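Local coordinates for Udp-n-acetylglucosamine pyrophosphorylase (Trypanosoma brucei, PDB 4BQH), which probably catalyses the formation of UDP-N-acetylglucosamine and diphosphate from UTP and N-acetylglucosamine 1-phosphate, the last step in making this nucleotide sugar, at residues Met150-Ile155 against Ser196-Glu201; Lys154-Gln159 against Ser505-Val510; Leu364-Leu369 against Asp411-Pro416. One frame throughout, in Å; residues are numbered along the deposited sequence. Where two conformers were deposited one is given.

Contacts 1 and 2 share helix 147-166, with Lys154 and Ile155 in both, and their centres lie about 9 Å apart. Contact 1 is buried and apolar, a cysteine and an isoleucine meeting phenylalanine and leucine. Contact 2, one turn further along the helix, is partly buried; there Arg157 lays its stem, and Arg156 and Arg158 the faces of their guanidiniums, on a loop from far along the chain. Arg156 joins the two, since it touches Leu507 while its NH1 reaches Phe198 O. Contact 3 stands apart, its centre about 31 and 32 Å from the others, and is partly buried. Contacts 1 and 3 both centre on a cysteine sulfur beside an aromatic ring, given by the helix in contact 1 and by the loop in contact 3.

Contact 1: residues Met150-Ile155 against Ser196-Glu201; sequences MHCEKI and SYFGLE
Phe198 meets Cys152 at the point where the loop backbone comes nearest the helix. The chain leaves helix 185-194 through a Schellman motif, with Ser196, at positive phi, as its C-prime residue. At Phe198 the touch is CB on CB, 3.6 Å from Cys152 CB, and the ring then leads away. Cys152 SG still makes a sulfur-aromatic contact with that ring, 5.0 Å from its centroid and 64° off the normal, an oblique approach. Gly199 has phi 93°, where a side chain would be jammed against the preceding carbonyl oxygen. Leu200 turns back toward the helix: CD1 lies against Cys152 SG, 3.5 Å away, while CD2 sits 4.0 Å from Ile155 CG2, the branch anti to the backbone N, and the two side chains cross at about a right angle. Cys152 is thus touched by both Phe198 and Leu200, through apolar and sulfur contacts. Behind them, Leu176 of strand 175-180 touches Cys152, Ile155 and Leu200, while Phe192 of helix 185-194 packs edge-to-face with Phe198. The loop leads from that helix to strand 205-209, which pairs in parallel with strand 175-180 in the mixed sheet, consistent with a GT-A family fold.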
loop_
_atom_site.group_PDB
_atom_site.type_symbol
_atom_site.label_atom_id
_atom_site.label_comp_id
_atom_site.label_asym_id
_atom_site.label_seq_id
_atom_site.Cartn_x
_atom_site.Cartn_y
_atom_site.Cartn_z
ATOM N N MET A 150 -1.502 8.898 -11.306
ATOM C CA MET A 150 -0.114 9.162 -10.918
ATOM C C MET A 150 0.629 7.865 -10.545
ATOM O O MET A 150 1.802 7.723 -10.876
ATOM C CB MET A 150 -0.008 10.231 -9.831
ATOM C CG MET A 150 -0.253 11.648 -10.381
ATOM S SD MET A 150 -0.226 12.958 -9.134
ATOM C CE MET A 150 -1.657 12.498 -8.178
ATOM N N HIS A 151 -0.055 6.934 -9.887
ATOM C CA HIS A 151 0.539 5.607 -9.637
ATOM C C HIS A 151 0.945 4.918 -10.907
ATOM O O HIS A 151 2.062 4.400 -10.995
ATOM C CB HIS A 151 -0.372 4.692 -8.821
ATOM C CG HIS A 151 -0.030 4.651 -7.342
ATOM N ND1 HIS A 151 -0.175 5.729 -6.540
ATOM C CD2 HIS A 151 0.431 3.619 -6.535
ATOM C CE1 HIS A 151 0.199 5.405 -5.258
ATOM N NE2 HIS A 151 0.575 4.125 -5.255
ATOM N N CYS A 152 0.066 4.919 -11.907
ATOM C CA CYS A 152 0.347 4.231 -13.170
ATOM C C CYS A 152 1.474 4.901 -13.954
ATOM O O CYS A 152 2.275 4.224 -14.607
ATOM C CB CYS A 152 -0.917 4.123 -14.022
ATOM S SG CYS A 152 -2.198 3.088 -13.267
ATOM N N GLU A 153 1.543 6.226 -13.885
ATOM C CA GLU A 153 2.609 6.936 -14.550
ATOM C C GLU A 153 3.950 6.673 -13.885
ATOM O O GLU A 153 4.970 6.591 -14.560
ATOM C CB GLU A 153 2.301 8.433 -14.591
ATOM C CG GLU A 153 1.245 8.741 -15.621
ATOM C CD GLU A 153 0.933 10.227 -15.747
ATOM O OE1 GLU A 153 1.557 11.053 -15.054
ATOM O OE2 GLU A 153 0.044 10.550 -16.562
ATOM N N LYS A 154 3.962 6.497 -12.556
ATOM C CA LYS A 154 5.204 6.119 -11.890
ATOM C C LYS A 154 5.676 4.747 -12.392
ATOM O O LYS A 154 6.860 4.558 -12.650
ATOM C CB LYS A 154 5.038 6.118 -10.364
ATOM C CG LYS A 154 4.913 7.532 -9.777
ATOM C CD LYS A 154 4.515 7.505 -8.294
ATOM C CE LYS A 154 4.566 8.906 -7.679
ATOM N NZ LYS A 154 4.112 8.869 -6.241
ATOM N N ILE A 155 4.745 3.817 -12.582
ATOM C CA ILE A 155 5.124 2.488 -13.082
ATOM C C ILE A 155 5.704 2.636 -14.480
ATOM O O ILE A 155 6.765 2.073 -14.782
ATOM C CB ILE A 155 3.919 1.542 -13.130
ATOM C CG1 ILE A 155 3.515 1.179 -11.698
ATOM C CG2 ILE A 155 4.218 0.291 -13.981
ATOM C CD1 ILE A 155 2.267 0.340 -11.594
ATOM N N SER A 196 -8.148 4.392 -20.540
ATOM C CA SER A 196 -7.191 3.540 -21.260
ATOM C C SER A 196 -6.079 3.025 -20.349
ATOM O O SER A 196 -4.909 3.003 -20.743
ATOM C CB SER A 196 -6.581 4.288 -22.460
ATOM O OG SER A 196 -7.632 4.666 -23.327
ATOM N N TYR A 197 -6.462 2.634 -19.128
ATOM C CA TYR A 197 -5.523 2.076 -18.128
ATOM C C TYR A 197 -4.335 2.981 -17.873
ATOM O O TYR A 197 -3.259 2.520 -17.504
ATOM C CB TYR A 197 -5.084 0.637 -18.502
ATOM C CG TYR A 197 -6.248 -0.276 -18.764
ATOM C CD1 TYR A 197 -6.864 -0.997 -17.733
ATOM C CD2 TYR A 197 -6.767 -0.396 -20.053
ATOM C CE1 TYR A 197 -7.970 -1.812 -17.988
ATOM C CE2 TYR A 197 -7.855 -1.199 -20.313
ATOM C CZ TYR A 197 -8.456 -1.899 -19.292
ATOM O OH TYR A 197 -9.525 -2.708 -19.608
ATOM N N PHE A 198 -4.546 4.285 -18.063
ATOM C CA PHE A 198 -3.534 5.328 -17.789
ATOM C C PHE A 198 -2.206 5.062 -18.486
ATOM O O PHE A 198 -1.138 5.424 -17.990
ATOM C CB PHE A 198 -3.368 5.554 -16.274
ATOM C CG PHE A 198 -4.680 5.826 -15.568
ATOM C CD1 PHE A 198 -5.316 7.063 -15.701
ATOM C CD2 PHE A 198 -5.302 4.832 -14.813
ATOM C CE1 PHE A 198 -6.537 7.301 -15.063
ATOM C CE2 PHE A 198 -6.522 5.068 -14.171
ATOM C CZ PHE A 198 -7.131 6.308 -14.303
ATOM N N GLY A 199 -2.298 4.469 -19.666
ATOM C CA GLY A 199 -1.116 4.207 -20.484
ATOM C C GLY A 199 -0.494 2.832 -20.287
ATOM O O GLY A 199 0.416 2.459 -21.027
ATOM N N LEU A 200 -0.971 2.083 -19.286
ATOM C CA LEU A 200 -0.542 0.697 -19.074
ATOM C C LEU A 200 -1.203 -0.256 -20.067
ATOM O O LEU A 200 -2.242 0.058 -20.636
ATOM C CB LEU A 200 -0.879 0.219 -17.653
ATOM C CG LEU A 200 -0.229 1.022 -16.523
ATOM C CD1 LEU A 200 -0.731 0.507 -15.180
ATOM C CD2 LEU A 200 1.285 0.927 -16.572
ATOM N N GLU A 201 -0.620 -1.432 -20.259
ATOM C CA GLU A 201 -1.308 -2.494 -21.012
ATOM C C GLU A 201 -2.420 -3.112 -20.179
ATOM O O GLU A 201 -2.219 -3.414 -19.010
ATOM C CB GLU A 201 -0.330 -3.600 -21.394
ATOM C CG GLU A 201 0.857 -3.154 -22.236
ATOM C CD GLU A 201 1.939 -4.235 -22.354
ATOM O OE1 GLU A 201 1.987 -5.176 -21.520
ATOM O OE2 GLU A 201 2.768 -4.139 -23.280
#

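Contact 2: residues Lys154-Gln159 against Ser505-Val510; sequences KIRRRQ and SPLVSV
Arg157 lies against the backbone of 506-508, which begins within an ST turn: Ser505 OG accepts from Leu507 N, and Ser505 O takes both Val508 N and Ser509 N. The contact joins helix 147-166 to the loop between strand 501-504 and helix 519-528. Its tight part is the aliphatic stem of Arg157. CG, anti to the backbone N (chi1 -175°), sits 3.2 Å from Pro506 O, with CD 3.5 Å from Leu507 O. Val510 CG1 packs on the same stem, 3.8 Å from Arg157 CB. Next to it, Lys154 CG rests 3.8 Å from Pro506 CB. The charged end of Arg157 turns to salt bridges with Glu160 and Glu513. Packing is looser at Arg156, whose guanidinium has Leu507 CD2 over the centre of one face, 3.9 Å from CZ; its NH1 bonds to Phe198 O. Val510 CG2 packs closely over one face of the Arg158 guanidinium, 3.5 Å from CZ and offset toward the rim, and Tyr106 OH and Asn287 OD1 take its NH1 and NH2. The watered side lies beyond, where one water donates to Val510 O at 2.8 Å and accepts a weak bond from Arg158 NH2.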
loop_
_atom_site.group_PDB
_atom_site.type_symbol
_atom_site.label_atom_id
_atom_site.label_comp_id
_atom_site.label_asym_id
_atom_site.label_seq_id
_atom_site.Cartn_x
_atom_site.Cartn_y
_atom_site.Cartn_z
ATOM N N LYS A 154 3.962 6.497 -12.556
ATOM C CA LYS A 154 5.204 6.119 -11.890
ATOM C C LYS A 154 5.676 4.747 -12.392
ATOM O O LYS A 154 6.860 4.558 -12.650
ATOM C CB LYS A 154 5.038 6.118 -10.364
ATOM C CG LYS A 154 4.913 7.532 -9.777
ATOM C CD LYS A 154 4.515 7.505 -8.294
ATOM C CE LYS A 154 4.566 8.906 -7.679
ATOM N NZ LYS A 154 4.112 8.869 -6.241
ATOM N N ILE A 155 4.745 3.817 -12.582
ATOM C CA ILE A 155 5.124 2.488 -13.082
ATOM C C ILE A 155 5.704 2.636 -14.480
ATOM O O ILE A 155 6.765 2.073 -14.782
ATOM C CB ILE A 155 3.919 1.542 -13.130
ATOM C CG1 ILE A 155 3.515 1.179 -11.698
ATOM C CG2 ILE A 155 4.218 0.291 -13.981
ATOM C CD1 ILE A 155 2.267 0.340 -11.594
ATOM N N ARG A 156 5.003 3.378 -15.328
ATOM C CA ARG A 156 5.498 3.586 -16.715
ATOM C C ARG A 156 6.906 4.172 -16.744
ATOM O O ARG A 156 7.764 3.761 -17.551
ATOM C CB ARG A 156 4.518 4.466 -17.503
ATOM C CG ARG A 156 3.261 3.705 -17.919
ATOM C CD ARG A 156 2.131 4.626 -18.318
ATOM N NE ARG A 156 2.539 5.389 -19.498
ATOM C CZ ARG A 156 2.000 6.541 -19.861
ATOM N NH1 ARG A 156 0.984 7.068 -19.172
ATOM N NH2 ARG A 156 2.482 7.158 -20.927
ATOM N N ARG A 157 7.161 5.159 -15.898
ATOM C CA ARG A 157 8.490 5.762 -15.837
ATOM C C ARG A 157 9.580 4.788 -15.351
ATOM O O ARG A 157 10.666 4.709 -15.948
ATOM C CB ARG A 157 8.461 7.060 -15.022
ATOM C CG ARG A 157 9.776 7.802 -15.008
ATOM C CD ARG A 157 10.201 8.273 -16.394
ATOM N NE ARG A 157 11.496 8.915 -16.234
ATOM C CZ ARG A 157 12.504 8.836 -17.082
ATOM N NH1 ARG A 157 12.398 8.129 -18.203
ATOM N NH2 ARG A 157 13.623 9.482 -16.790
ATOM N N ARG A 158 9.291 4.054 -14.279
ATOM C CA ARG A 158 10.231 3.054 -13.763
ATOM C C ARG A 158 10.527 1.975 -14.859
ATOM O O ARG A 158 11.664 1.514 -15.014
ATOM C CB ARG A 158 9.703 2.409 -12.472
ATOM C CG ARG A 158 9.751 3.321 -11.223
ATOM C CD ARG A 158 11.164 3.641 -10.726
ATOM N NE ARG A 158 11.083 4.407 -9.474
ATOM C CZ ARG A 158 12.090 5.054 -8.901
ATOM N NH1 ARG A 158 13.283 5.070 -9.462
ATOM N NH2 ARG A 158 11.906 5.679 -7.731
ATOM N N GLN A 159 9.497 1.577 -15.593
ATOM C CA GLN A 159 9.640 0.578 -16.681
ATOM C C GLN A 159 10.551 1.126 -17.767
ATOM O O GLN A 159 11.452 0.433 -18.267
ATOM C CB GLN A 159 8.266 0.240 -17.287
ATOM C CG GLN A 159 7.428 -0.721 -16.436
ATOM C CD GLN A 159 6.035 -0.950 -16.993
ATOM O OE1 GLN A 159 5.298 -1.818 -16.522
ATOM N NE2 GLN A 159 5.673 -0.192 -18.040
ATOM N N SER A 505 5.962 16.086 -13.415
ATOM C CA SER A 505 5.216 14.914 -13.820
ATOM C C SER A 505 6.033 13.655 -13.579
ATOM O O SER A 505 7.223 13.669 -13.808
ATOM C CB SER A 505 4.899 14.985 -15.321
ATOM O OG SER A 505 4.232 13.804 -15.709
ATOM N N PRO A 506 5.380 12.569 -13.116
ATOM C CA PRO A 506 6.146 11.313 -12.998
ATOM C C PRO A 506 6.631 10.791 -14.338
ATOM O O PRO A 506 7.599 10.043 -14.370
ATOM C CB PRO A 506 5.157 10.325 -12.365
ATOM C CG PRO A 506 4.027 11.133 -11.850
ATOM C CD PRO A 506 4.009 12.452 -12.590
ATOM N N LEU A 507 5.971 11.170 -15.434
ATOM C CA LEU A 507 6.450 10.775 -16.776
ATOM C C LEU A 507 7.776 11.444 -17.135
ATOM O O LEU A 507 8.531 10.952 -18.000
ATOM C CB LEU A 507 5.363 11.038 -17.838
ATOM C CG LEU A 507 4.101 10.183 -17.693
ATOM C CD1 LEU A 507 3.054 10.516 -18.748
ATOM C CD2 LEU A 507 4.386 8.680 -17.686
ATOM N N VAL A 508 8.096 12.533 -16.444
ATOM C CA VAL A 508 9.427 13.145 -16.544
ATOM C C VAL A 508 10.447 12.553 -15.576
ATOM O O VAL A 508 11.555 12.180 -15.984
ATOM C CB VAL A 508 9.371 14.682 -16.370
ATOM C CG1 VAL A 508 10.758 15.289 -16.441
ATOM C CG2 VAL A 508 8.491 15.268 -17.466
ATOM N N SER A 509 10.080 12.472 -14.298
ATOM C CA SER A 509 11.037 12.086 -13.261
ATOM C C SER A 509 10.331 11.393 -12.125
ATOM O O SER A 509 9.295 11.872 -11.665
ATOM C CB SER A 509 11.705 13.329 -12.687
ATOM O OG SER A 509 12.868 13.009 -11.979
ATOM N N VAL A 510 10.915 10.280 -11.654
ATOM C CA VAL A 510 10.418 9.626 -10.436
ATOM C C VAL A 510 11.438 9.680 -9.309
ATOM O O VAL A 510 11.084 9.420 -8.151
ATOM C CB VAL A 510 10.032 8.140 -10.656
ATOM C CG1 VAL A 510 8.689 8.019 -11.373
ATOM C CG2 VAL A 510 11.153 7.377 -11.365
HETATM O O HOH W 1 12.365 8.204 -5.965
#

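Contact 3: residues Leu364-Leu369 against Asp411-Pro416; sequences LHFMSL and DECDHP
The His365 imidazole carries Cys413 over one face: SG stands 4.4 Å from the ring centroid and 9° off the normal, and CB makes a CH-pi contact at 4.1 Å from that centroid, offset toward the rim. The same sulfur reaches the Phe366 ring at its edge, 5.4 Å from the centroid and 82° off the normal, so one thiol serves two aromatic rings in two different ways. The imidazole also brings CE1 to within 3.0 Å of Cys413 O, a close approach of a ring carbon to a carbonyl oxygen. His365 CG is anti to the backbone N (chi1 -169°), on a CB that already points at the loop. Cys413 SG then settles on the helix backbone, 3.7 Å from Phe366 CA. One turn on, Leu369 brings CD1 to 3.5 Å from Glu412 O and 4.0 Å from Cys413 SG, its side chain crossing that of Glu412 at about a right angle. The carboxylate of Glu412 is held by a salt bridge from its OE1 to Arg373, further along the same helix. Around this contact the 3-10 turn 411-413 packs against the first turns of helix 364-374, which directly follows strand 359-363 of the central mixed sheet; Phe407 and Phe409 add to the packing on Phe366 and Leu369, while Met367, whose CB points away from the loop, touches helices 241-246 and 264-270 and strand 275-280.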
loop_
_atom_site.group_PDB
_atom_site.type_symbol
_atom_site.label_atom_id
_atom_site.label_comp_id
_atom_site.label_asym_id
_atom_site.label_seq_id
_atom_site.Cartn_x
_atom_site.Cartn_y
_atom_site.Cartn_z
ATOM N N LEU A 364 7.103 -13.596 -3.237
ATOM C CA LEU A 364 5.909 -14.361 -3.562
ATOM C C LEU A 364 5.800 -15.605 -2.672
ATOM O O LEU A 364 4.704 -15.985 -2.269
ATOM C CB LEU A 364 5.872 -14.736 -5.054
ATOM C CG LEU A 364 4.444 -15.084 -5.514
ATOM C CD1 LEU A 364 3.536 -13.859 -5.554
ATOM C CD2 LEU A 364 4.463 -15.724 -6.895
ATOM N N HIS A 365 6.932 -16.208 -2.326
ATOM C CA HIS A 365 6.942 -17.301 -1.347
ATOM C C HIS A 365 6.321 -16.876 -0.037
ATOM O O HIS A 365 5.488 -17.616 0.519
ATOM C CB HIS A 365 8.364 -17.803 -1.079
ATOM C CG HIS A 365 8.418 -19.099 -0.282
ATOM N ND1 HIS A 365 9.575 -19.715 0.015
ATOM C CD2 HIS A 365 7.406 -19.909 0.230
ATOM C CE1 HIS A 365 9.323 -20.840 0.722
ATOM N NE2 HIS A 365 8.005 -20.954 0.862
ATOM N N PHE A 366 6.714 -15.697 0.474
ATOM C CA PHE A 366 6.078 -15.204 1.710
ATOM C C PHE A 366 4.574 -15.004 1.531
ATOM O O PHE A 366 3.797 -15.361 2.423
ATOM C CB PHE A 366 6.725 -13.911 2.252
ATOM C CG PHE A 366 6.038 -13.389 3.487
ATOM C CD1 PHE A 366 6.255 -13.995 4.715
ATOM C CD2 PHE A 366 5.101 -12.354 3.410
ATOM C CE1 PHE A 366 5.570 -13.556 5.849
ATOM C CE2 PHE A 366 4.453 -11.899 4.562
ATOM C CZ PHE A 366 4.698 -12.500 5.775
ATOM N N MET A 367 4.163 -14.397 0.413
ATOM C CA MET A 367 2.722 -14.181 0.215
ATOM C C MET A 367 1.962 -15.506 0.281
ATOM O O MET A 367 0.869 -15.583 0.855
ATOM C CB MET A 367 2.455 -13.447 -1.092
ATOM C CG MET A 367 3.101 -12.060 -1.157
ATOM S SD MET A 367 2.684 -10.948 0.194
ATOM C CE MET A 367 0.950 -10.613 -0.170
ATOM N N SER A 368 2.528 -16.534 -0.347
ATOM C CA SER A 368 1.959 -17.887 -0.320
ATOM C C SER A 368 1.910 -18.491 1.081
ATOM O O SER A 368 0.891 -19.025 1.514
ATOM C CB SER A 368 2.788 -18.809 -1.222
ATOM O OG SER A 368 2.736 -18.370 -2.566
ATOM N N LEU A 369 3.027 -18.438 1.790
ATOM C CA LEU A 369 3.111 -19.115 3.074
ATOM C C LEU A 369 2.241 -18.379 4.083
ATOM O O LEU A 369 1.605 -19.015 4.927
ATOM C CB LEU A 369 4.572 -19.147 3.571
ATOM C CG LEU A 369 4.845 -19.896 4.894
ATOM C CD1 LEU A 369 6.228 -20.537 4.857
ATOM C CD2 LEU A 369 4.833 -18.941 6.071
ATOM N N ASP A 411 10.475 -16.309 8.693
ATOM C CA ASP A 411 11.627 -17.199 8.524
ATOM C C ASP A 411 11.253 -18.634 8.194
ATOM O O ASP A 411 12.122 -19.448 7.843
ATOM C CB ASP A 411 12.556 -17.096 9.736
ATOM C CG ASP A 411 13.263 -15.747 9.778
ATOM O OD1 ASP A 411 13.772 -15.313 8.727
ATOM O OD2 ASP A 411 13.307 -15.122 10.847
ATOM N N GLU A 412 9.963 -18.944 8.280
ATOM C CA GLU A 412 9.476 -20.267 7.867
ATOM C C GLU A 412 9.592 -20.480 6.358
ATOM O O GLU A 412 9.442 -21.600 5.874
ATOM C CB GLU A 412 8.036 -20.460 8.336
ATOM C CG GLU A 412 7.953 -20.396 9.850
ATOM C CD GLU A 412 6.563 -20.611 10.371
ATOM O OE1 GLU A 412 5.673 -20.942 9.576
ATOM O OE2 GLU A 412 6.366 -20.454 11.592
ATOM N N CYS A 413 9.897 -19.406 5.623
ATOM C CA CYS A 413 10.074 -19.494 4.184
ATOM C C CYS A 413 11.408 -20.128 3.789
ATOM O O CYS A 413 11.582 -20.511 2.635
ATOM C CB CYS A 413 10.003 -18.097 3.547
ATOM S SG CYS A 413 8.384 -17.304 3.726
ATOM N N ASP A 414 12.366 -20.159 4.710
ATOM C CA ASP A 414 13.690 -20.722 4.395
ATOM C C ASP A 414 13.930 -22.023 5.163
ATOM O O ASP A 414 13.561 -22.136 6.323
ATOM C CB ASP A 414 14.813 -19.716 4.686
ATOM C CG ASP A 414 14.755 -18.484 3.787
ATOM O OD1 ASP A 414 14.522 -18.630 2.573
ATOM O OD2 ASP A 414 14.940 -17.365 4.323
ATOM N N HIS A 415 14.551 -22.999 4.498
ATOM C CA HIS A 415 14.869 -24.287 5.118
ATOM C C HIS A 415 16.320 -24.619 4.906
ATOM O O HIS A 415 16.688 -25.051 3.824
ATOM C CB HIS A 415 13.985 -25.373 4.519
ATOM C CG HIS A 415 12.547 -24.980 4.479
ATOM N ND1 HIS A 415 11.747 -25.092 5.550
ATOM C CD2 HIS A 415 11.802 -24.356 3.490
ATOM C CE1 HIS A 415 10.532 -24.602 5.249
ATOM N NE2 HIS A 415 10.566 -24.153 3.989
ATOM N N PRO A 416 17.179 -24.391 5.925
ATOM C CA PRO A 416 16.899 -23.822 7.244
ATOM C C PRO A 416 16.787 -22.286 7.187
ATOM O O PRO A 416 17.221 -21.674 6.194
ATOM C CB PRO A 416 18.139 -24.220 8.049
ATOM C CG PRO A 416 19.235 -24.152 7.038
ATOM C CD PRO A 416 18.617 -24.701 5.771
#